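Local atomic coordinates of Alr4995 protein (Nostoc sp., PDB entry 6LRF), a protein that catalyses, as a bifunctional enzyme, arginine dihydrolysis and ornithine cyclodeamination, apparently converting arginine to ornithine and then ornithine to proline. Residues B[124-128]-B[175-179]. Numbering follows the deposited sequence.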
loop_
_atom_site.group_PDB
_atom_site.type_symbol
_atom_site.label_atom_id
_atom_site.label_comp_id
_atom_site.label_asym_id
_atom_site.label_seq_id
_atom_site.Cartn_x
_atom_site.Cartn_y
_atom_site.Cartn_z
ATOM N N LEU B 124 30.696 9.321 36.812
ATOM C CA LEU B 124 30.458 10.475 37.670
ATOM C C LEU B 124 29.992 10.087 39.056
ATOM O O LEU B 124 29.078 9.277 39.224
ATOM C CB LEU B 124 29.441 11.401 37.030
ATOM C CG LEU B 124 30.026 12.056 35.788
ATOM C CD1 LEU B 124 28.969 12.828 35.058
ATOM C CD2 LEU B 124 31.144 12.984 36.218
ATOM N N LEU B 125 30.624 10.682 40.055
ATOM C CA LEU B 125 30.285 10.407 41.443
ATOM C C LEU B 125 28.983 11.079 41.860
ATOM O O LEU B 125 28.699 12.211 41.485
ATOM C CB LEU B 125 31.413 10.871 42.365
ATOM C CG LEU B 125 32.682 10.022 42.311
ATOM C CD1 LEU B 125 33.874 10.795 42.898
ATOM C CD2 LEU B 125 32.477 8.701 43.051
ATOM N N ASP B 126 28.183 10.356 42.623
ATOM C CA ASP B 126 27.073 10.962 43.341
ATOM C C ASP B 126 27.683 12.019 44.273
ATOM O O ASP B 126 28.677 11.737 44.948
ATOM C CB ASP B 126 26.300 9.882 44.104
ATOM C CG ASP B 126 25.337 10.450 45.124
ATOM O OD1 ASP B 126 24.254 10.913 44.713
ATOM O OD2 ASP B 126 25.666 10.406 46.333
ATOM N N ARG B 127 27.138 13.234 44.288
ATOM C CA ARG B 127 27.824 14.339 44.974
ATOM C C ARG B 127 27.839 14.186 46.498
ATOM O O ARG B 127 28.698 14.753 47.185
ATOM C CB ARG B 127 27.214 15.686 44.595
ATOM C CG ARG B 127 27.453 16.093 43.145
ATOM C CD ARG B 127 28.823 15.678 42.615
ATOM N NE ARG B 127 29.925 16.109 43.476
ATOM C CZ ARG B 127 31.199 15.760 43.304
ATOM N NH1 ARG B 127 31.557 14.984 42.289
ATOM N NH2 ARG B 127 32.126 16.188 44.147
ATOM N N GLU B 128 26.906 13.407 47.026
ATOM C CA GLU B 128 26.949 13.050 48.440
ATOM C C GLU B 128 27.811 11.782 48.616
ATOM O O GLU B 128 27.863 11.193 49.699
ATOM C CB GLU B 128 25.523 12.872 48.992
ATOM C CG GLU B 128 24.668 14.143 48.831
ATOM C CD GLU B 128 23.152 13.916 48.952
ATOM O OE1 GLU B 128 22.675 12.773 48.756
ATOM O OE2 GLU B 128 22.432 14.903 49.241
ATOM N N PRO B 175 25.476 14.734 38.199
ATOM C CA PRO B 175 25.164 14.791 39.628
ATOM C C PRO B 175 25.535 16.168 40.215
ATOM O O PRO B 175 26.599 16.703 39.911
ATOM C CB PRO B 175 26.027 13.671 40.225
ATOM C CG PRO B 175 26.317 12.747 39.056
ATOM C CD PRO B 175 26.436 13.660 37.878
ATOM N N LEU B 176 24.644 16.738 41.017
ATOM C CA LEU B 176 24.839 18.078 41.581
ATOM C C LEU B 176 24.743 18.033 43.093
ATOM O O LEU B 176 24.292 17.034 43.666
ATOM C CB LEU B 176 23.804 19.067 41.039
ATOM C CG LEU B 176 23.783 19.285 39.531
ATOM C CD1 LEU B 176 22.488 19.974 39.128
ATOM C CD2 LEU B 176 24.985 20.092 39.096
ATOM N N ALA B 177 25.150 19.117 43.743
ATOM C CA ALA B 177 25.063 19.185 45.196
ATOM C C ALA B 177 23.616 19.013 45.648
ATOM O O ALA B 177 22.689 19.258 44.868
ATOM C CB ALA B 177 25.631 20.504 45.707
ATOM N N ASN B 178 23.434 18.574 46.894
ATOM C CA ASN B 178 22.110 18.504 47.515
ATOM C C ASN B 178 21.197 17.495 46.806
ATOM O O ASN B 178 19.989 17.702 46.692
ATOM C CB ASN B 178 21.476 19.902 47.526
ATOM C CG ASN B 178 20.322 20.017 48.486
ATOM O OD1 ASN B 178 20.281 19.330 49.510
ATOM N ND2 ASN B 178 19.373 20.896 48.167
ATOM N N GLY B 179 21.794 16.417 46.306
ATOM C CA GLY B 179 21.053 15.309 45.716
ATOM C C GLY B 179 20.482 15.495 44.316
ATOM O O GLY B 179 19.840 14.589 43.785
HETATM O O HOH W 1 24.512 14.109 43.507
#
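The pyrrolidine ring of Pro-175 is met along its CB-CG-CD rim rather than over a face: Leu-125 O lies 3.3 Å from Pro-175 CB, and Leu-124 CB is 3.9 Å from Pro-175 CD, the leucine crossing the ring at about a right angle. A face is used at the next peptide, where Arg-127 CG sits above the carbonyl plane of Leu-176, 3.3 Å from Leu-176 C. A bend at chi2 (-36°) brings Arg-127 CD to 3.6 Å from Pro-175 O, and a second at chi3 (-52°) turns the chain beyond CD, where the guanidinium group goes on to a salt bridge with Glu-271. Glu-128 OE2 comes within 3.4 Å of Gly-179 N, but the angle is too poor for a hydrogen bond. No direct hydrogen bond joins the segments; the link is instead made by one water, which accepts from Arg-127 N (2.9 Å), donates to Leu-176 O (2.9 Å) and bonds weakly to Asp-126 OD1, itself salt-bridged to Arg-130. Within the dimethylarginine dimethylhydrolase-like domain of the GME family, the contact thus sets the turn between antiparallel strands 123-125 and 132-136 against the loop linking strands 173-175 and 181-183, with Trp-133 of strand 132-136 also touching Pro-175.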